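Local coordinates for [Ribosomal protein bS18]-alanine N-acetyltransferase (Escherichia coli O157:H7, PDB 5ISV) that probably acetylates the N-terminal alanine of ribosomal protein bS18, using acetyl-CoA as the acetyl donor, at residues E93-S107 / R136-M148. Numbering follows the deposited sequence. Where two conformers were deposited one is given.
Sequences EKRGVATLWLEVRAS and REDAIIMALPISM
In the C-terminal half of the GNAT fold, strand 99-105 pairs antiparallel with strand 136-145 within the mixed central sheet, L100, L102 and V104 forming hydrogen-bonded pairs with L144, M142 and I140. The bonds run in both directions, as from L144 N to L100 O (2.8 Å). On the face carrying L100, L102 and V104, CD1 of L102 lies alongside CB of M142, while V104 CG1 meets the sulfur of M142; helix 80-94 covers the L100 end through I89.

T99, W101, E103 and R105 point to the other face. The methyl of A143 sits over the six-membered ring of W101, 3.8 Å from CB to the centroid in a CH-pi contact, and CG2 of I141 touches the same ring at its edge. A chi1 of -68° sets CG1 of I141 anti to the carbonyl carbon and CG2 anti to the backbone N, parting the two branches: CG2 goes to the ring, and CG1, turned by chi2, carries CD1 to 3.5 Å from CG of E103. E103 is the predicted proton acceptor; its carboxylate is salt-bridged to R126 of strand 121-129, on the far side of strand 136-145.

Against the last turn of helix 80-94, which a Schellman motif at G96 closes, CG2 of I146 packs on CB of E93. S147 OG donates to V97 O (2.7 Å), approaching from above the carbonyl plane, and a water bridges A98 O and S147 O.

At the opposite end, the E137 carboxylate is gripped through both oxygens. OE1 offers its anti lone pair to R105 NH1 (2.9 Å), lying nearly in the guanidinium plane although the two groups are turned 62° apart; NH1 also reaches P131 O. OE2 accepts twice from S107, from the backbone N and, on its syn lone pair, from OG at 2.7 Å.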
loop_
_atom_site.group_PDB
_atom_site.type_symbol
_atom_site.label_atom_id
_atom_site.label_comp_id
_atom_site.label_asym_id
_atom_site.label_seq_id
_atom_site.Cartn_x
_atom_site.Cartn_y
_atom_site.Cartn_z
ATOM N N GLU A 93 -7.964 6.670 8.894
ATOM C CA GLU A 93 -9.273 7.057 9.378
ATOM C C GLU A 93 -9.144 7.920 10.644
ATOM O O GLU A 93 -9.811 8.933 10.799
ATOM C CB GLU A 93 -10.150 5.813 9.610
ATOM C CG GLU A 93 -11.644 6.096 9.706
ATOM C CD GLU A 93 -12.121 6.511 11.074
ATOM O OE1 GLU A 93 -11.342 6.456 12.054
ATOM O OE2 GLU A 93 -13.287 6.901 11.183
ATOM N N LYS A 94 -8.283 7.507 11.587
ATOM C CA LYS A 94 -8.049 8.327 12.779
ATOM C C LYS A 94 -7.607 9.760 12.473
ATOM O O LYS A 94 -7.927 10.688 13.206
ATOM C CB LYS A 94 -7.011 7.653 13.704
ATOM C CG LYS A 94 -7.574 6.440 14.435
ATOM C CD LYS A 94 -6.653 5.882 15.516
ATOM C CE LYS A 94 -5.962 4.610 15.078
ATOM N NZ LYS A 94 -5.112 4.061 16.174
ATOM N N ARG A 95 -6.864 9.915 11.380
ATOM C CA ARG A 95 -6.326 11.208 10.936
ATOM C C ARG A 95 -7.294 12.000 10.056
ATOM O O ARG A 95 -6.968 13.117 9.621
ATOM C CB ARG A 95 -5.013 10.978 10.186
ATOM C CG ARG A 95 -3.865 10.573 11.083
ATOM C CD ARG A 95 -2.701 10.029 10.266
ATOM N NE ARG A 95 -1.641 9.575 11.178
ATOM C CZ ARG A 95 -0.392 10.014 11.198
ATOM N NH1 ARG A 95 0.041 10.934 10.330
ATOM N NH2 ARG A 95 0.439 9.530 12.118
ATOM N N GLY A 96 -8.470 11.440 9.782
ATOM C CA GLY A 96 -9.477 12.134 8.990
ATOM C C GLY A 96 -9.199 12.113 7.504
ATOM O O GLY A 96 -9.810 12.866 6.752
ATOM N N VAL A 97 -8.337 11.217 7.040
ATOM C CA VAL A 97 -8.015 11.137 5.610
ATOM C C VAL A 97 -9.246 10.669 4.846
ATOM O O VAL A 97 -9.974 9.774 5.293
ATOM C CB VAL A 97 -6.821 10.179 5.399
ATOM C CG1 VAL A 97 -6.639 9.741 3.965
ATOM C CG2 VAL A 97 -5.545 10.808 5.952
ATOM N N ALA A 98 -9.529 11.331 3.730
ATOM C CA ALA A 98 -10.754 11.076 2.972
ATOM C C ALA A 98 -10.724 9.850 2.088
ATOM O O ALA A 98 -11.728 9.135 1.991
ATOM C CB ALA A 98 -11.085 12.286 2.137
ATOM N N THR A 99 -9.609 9.629 1.392
ATOM C CA THR A 99 -9.488 8.506 0.464
ATOM C C THR A 99 -8.102 7.928 0.524
ATOM O O THR A 99 -7.156 8.618 0.949
ATOM C CB THR A 99 -9.755 8.936 -0.998
ATOM O OG1 THR A 99 -8.856 10.004 -1.327
ATOM C CG2 THR A 99 -11.194 9.390 -1.200
ATOM N N LEU A 100 -8.027 6.641 0.160
ATOM C CA LEU A 100 -6.772 5.944 -0.113
ATOM C C LEU A 100 -6.839 5.416 -1.563
ATOM O O LEU A 100 -7.766 4.713 -1.930
ATOM C CB LEU A 100 -6.562 4.798 0.886
ATOM C CG LEU A 100 -5.418 3.836 0.607
ATOM C CD1 LEU A 100 -4.059 4.550 0.662
ATOM C CD2 LEU A 100 -5.414 2.729 1.670
ATOM N N TRP A 101 -5.795 5.683 -2.320
ATOM C CA TRP A 101 -5.659 5.281 -3.727
ATOM C C TRP A 101 -4.510 4.294 -3.892
ATOM O O TRP A 101 -3.510 4.373 -3.186
ATOM C CB TRP A 101 -5.286 6.530 -4.580
ATOM C CG TRP A 101 -6.287 7.576 -4.555
ATOM C CD1 TRP A 101 -6.469 8.537 -3.592
ATOM C CD2 TRP A 101 -7.310 7.777 -5.528
ATOM N NE1 TRP A 101 -7.555 9.307 -3.905
ATOM C CE2 TRP A 101 -8.098 8.850 -5.083
ATOM C CE3 TRP A 101 -7.657 7.134 -6.724
ATOM C CZ2 TRP A 101 -9.176 9.346 -5.830
ATOM C CZ3 TRP A 101 -8.759 7.628 -7.465
ATOM C CH2 TRP A 101 -9.501 8.700 -7.009
ATOM N N LEU A 102 -4.640 3.409 -4.848
ATOM C CA LEU A 102 -3.531 2.512 -5.237
ATOM C C LEU A 102 -3.638 2.155 -6.693
ATOM O O LEU A 102 -4.666 2.416 -7.335
ATOM C CB LEU A 102 -3.495 1.209 -4.382
ATOM C CG LEU A 102 -4.713 0.294 -4.451
ATOM C CD1 LEU A 102 -4.748 -0.624 -5.675
ATOM C CD2 LEU A 102 -4.766 -0.588 -3.193
ATOM N N GLU A 103 -2.576 1.564 -7.219
ATOM C CA GLU A 103 -2.515 1.121 -8.595
ATOM C C GLU A 103 -2.084 -0.350 -8.589
ATOM O O GLU A 103 -1.191 -0.724 -7.798
ATOM C CB GLU A 103 -1.452 1.950 -9.310
ATOM C CG GLU A 103 -1.843 2.479 -10.629
ATOM C CD GLU A 103 -0.924 3.579 -11.131
ATOM O OE1 GLU A 103 0.265 3.593 -10.783
ATOM O OE2 GLU A 103 -1.404 4.435 -11.886
ATOM N N VAL A 104 -2.715 -1.174 -9.406
ATOM C CA VAL A 104 -2.412 -2.596 -9.436
ATOM C C VAL A 104 -2.397 -3.097 -10.868
ATOM O O VAL A 104 -3.238 -2.725 -11.684
ATOM C CB VAL A 104 -3.412 -3.391 -8.524
ATOM C CG1 VAL A 104 -4.849 -3.135 -8.890
ATOM C CG2 VAL A 104 -3.147 -4.892 -8.536
ATOM N N ARG A 105 -1.422 -3.917 -11.214
ATOM C CA ARG A 105 -1.387 -4.626 -12.486
ATOM C C ARG A 105 -2.661 -5.411 -12.715
ATOM O O ARG A 105 -3.094 -6.162 -11.833
ATOM C CB ARG A 105 -0.164 -5.548 -12.523
ATOM C CG ARG A 105 1.101 -4.780 -12.742
ATOM C CD ARG A 105 2.348 -5.539 -12.353
ATOM N NE ARG A 105 3.559 -4.836 -12.711
ATOM C CZ ARG A 105 4.158 -4.891 -13.901
ATOM N NH1 ARG A 105 3.661 -5.636 -14.883
ATOM N NH2 ARG A 105 5.262 -4.181 -14.115
ATOM N N ALA A 106 -3.263 -5.281 -13.892
ATOM C CA ALA A 106 -4.554 -5.924 -14.174
ATOM C C ALA A 106 -4.536 -7.459 -14.041
ATOM O O ALA A 106 -5.569 -8.071 -13.798
ATOM C CB ALA A 106 -5.011 -5.536 -15.558
ATOM N N SER A 107 -3.364 -8.069 -14.239
ATOM C CA SER A 107 -3.266 -9.531 -14.175
ATOM C C SER A 107 -3.287 -10.059 -12.745
ATOM O O SER A 107 -3.419 -11.272 -12.563
ATOM C CB SER A 107 -1.995 -10.019 -14.840
ATOM O OG SER A 107 -0.852 -9.443 -14.237
ATOM N N ARG A 136 3.045 -5.427 -22.673
ATOM C CA ARG A 136 2.495 -4.421 -21.734
ATOM C C ARG A 136 1.161 -4.876 -21.104
ATOM O O ARG A 136 0.492 -5.740 -21.649
ATOM C CB ARG A 136 2.358 -3.066 -22.429
ATOM C CG ARG A 136 3.704 -2.552 -22.956
ATOM C CD ARG A 136 3.747 -1.061 -23.034
ATOM N NE ARG A 136 3.870 -0.385 -21.743
ATOM C CZ ARG A 136 4.991 -0.196 -21.043
ATOM N NH1 ARG A 136 4.921 0.516 -19.929
ATOM N NH2 ARG A 136 6.158 -0.720 -21.410
ATOM N N GLU A 137 0.820 -4.351 -19.927
ATOM C CA GLU A 137 -0.472 -4.641 -19.295
ATOM C C GLU A 137 -1.044 -3.393 -18.640
ATOM O O GLU A 137 -0.311 -2.446 -18.301
ATOM C CB GLU A 137 -0.377 -5.817 -18.288
ATOM C CG GLU A 137 0.277 -5.533 -16.940
ATOM C CD GLU A 137 0.147 -6.698 -15.963
ATOM O OE1 GLU A 137 1.123 -6.936 -15.241
ATOM O OE2 GLU A 137 -0.930 -7.326 -15.902
ATOM N N ASP A 138 -2.355 -3.407 -18.473
ATOM C CA ASP A 138 -3.063 -2.292 -17.899
ATOM C C ASP A 138 -2.773 -2.163 -16.408
ATOM O O ASP A 138 -2.461 -3.157 -15.696
ATOM C CB ASP A 138 -4.566 -2.441 -18.098
ATOM C CG ASP A 138 -5.012 -2.431 -19.578
ATOM O OD1 ASP A 138 -4.216 -2.179 -20.518
ATOM O OD2 ASP A 138 -6.200 -2.737 -19.785
ATOM N N ALA A 139 -2.881 -0.943 -15.930
ATOM C CA ALA A 139 -2.962 -0.605 -14.516
ATOM C C ALA A 139 -4.408 -0.342 -14.163
ATOM O O ALA A 139 -5.158 0.231 -14.953
ATOM C CB ALA A 139 -2.142 0.630 -14.231
ATOM N N ILE A 140 -4.837 -0.827 -13.001
ATOM C CA ILE A 140 -6.155 -0.511 -12.473
ATOM C C ILE A 140 -5.901 0.436 -11.341
ATOM O O ILE A 140 -5.136 0.091 -10.413
ATOM C CB ILE A 140 -6.913 -1.754 -11.923
ATOM C CG1 ILE A 140 -6.928 -2.904 -12.933
ATOM C CG2 ILE A 140 -8.317 -1.367 -11.496
ATOM C CD1 ILE A 140 -7.566 -2.585 -14.255
ATOM N N ILE A 141 -6.514 1.593 -11.348
ATOM C CA ILE A 141 -6.451 2.557 -10.265
ATOM C C ILE A 141 -7.673 2.275 -9.414
ATOM O O ILE A 141 -8.799 2.252 -9.902
ATOM C CB ILE A 141 -6.471 4.020 -10.768
ATOM C CG1 ILE A 141 -5.180 4.326 -11.507
ATOM C CG2 ILE A 141 -6.534 4.986 -9.597
ATOM C CD1 ILE A 141 -4.676 3.295 -12.471
ATOM N N MET A 142 -7.439 2.021 -8.131
ATOM C CA MET A 142 -8.519 1.786 -7.178
ATOM C C MET A 142 -8.543 2.843 -6.082
ATOM O O MET A 142 -7.483 3.350 -5.653
ATOM C CB MET A 142 -8.409 0.364 -6.593
ATOM C CG MET A 142 -8.188 -0.720 -7.640
ATOM S SD MET A 142 -8.289 -2.388 -6.976
ATOM C CE MET A 142 -10.047 -2.546 -6.816
ATOM N N ALA A 143 -9.750 3.124 -5.596
ATOM C CA ALA A 143 -9.965 4.114 -4.528
ATOM C C ALA A 143 -10.833 3.543 -3.391
ATOM O O ALA A 143 -11.822 2.873 -3.632
ATOM C CB ALA A 143 -10.626 5.376 -5.114
ATOM N N LEU A 144 -10.441 3.851 -2.166
ATOM C CA LEU A 144 -11.183 3.509 -0.983
ATOM C C LEU A 144 -11.576 4.786 -0.231
ATOM O O LEU A 144 -10.730 5.496 0.273
ATOM C CB LEU A 144 -10.336 2.628 -0.099
ATOM C CG LEU A 144 -10.986 2.334 1.264
ATOM C CD1 LEU A 144 -12.228 1.475 1.138
ATOM C CD2 LEU A 144 -9.995 1.632 2.187
ATOM N N PRO A 145 -12.878 5.070 -0.163
ATOM C CA PRO A 145 -13.336 6.140 0.743
ATOM C C PRO A 145 -13.102 5.704 2.199
ATOM O O PRO A 145 -13.400 4.569 2.520
ATOM C CB PRO A 145 -14.824 6.291 0.398
ATOM C CG PRO A 145 -14.933 5.701 -0.957
ATOM C CD PRO A 145 -13.962 4.555 -0.996
ATOM N N ILE A 146 -12.589 6.608 3.013
ATOM C CA ILE A 146 -12.319 6.340 4.402
ATOM C C ILE A 146 -13.184 7.234 5.288
ATOM O O ILE A 146 -14.190 6.791 5.815
ATOM C CB ILE A 146 -10.795 6.440 4.685
ATOM C CG1 ILE A 146 -10.103 5.320 3.879
ATOM C CG2 ILE A 146 -10.483 6.262 6.181
ATOM C CD1 ILE A 146 -8.609 5.250 4.035
ATOM N N SER A 147 -12.817 8.500 5.448
ATOM C CA SER A 147 -13.456 9.355 6.436
ATOM C C SER A 147 -14.697 10.083 5.865
ATOM O O SER A 147 -14.785 10.445 4.663
ATOM C CB SER A 147 -12.461 10.375 7.007
ATOM O OG SER A 147 -11.339 9.698 7.604
ATOM N N MET A 148 -15.628 10.318 6.772
ATOM C CA MET A 148 -16.814 11.089 6.473
ATOM C C MET A 148 -16.595 12.582 6.754
ATOM O O MET A 148 -15.856 12.957 7.664
ATOM C CB MET A 148 -18.005 10.586 7.279
ATOM C CG MET A 148 -18.374 9.119 7.045
ATOM S SD MET A 148 -17.638 7.983 8.126
ATOM C CE MET A 148 -18.856 8.116 9.423
HETATM O O HOH W 1 -12.874 13.802 7.974
HETATM O O HOH W 2 -14.404 9.856 1.852
#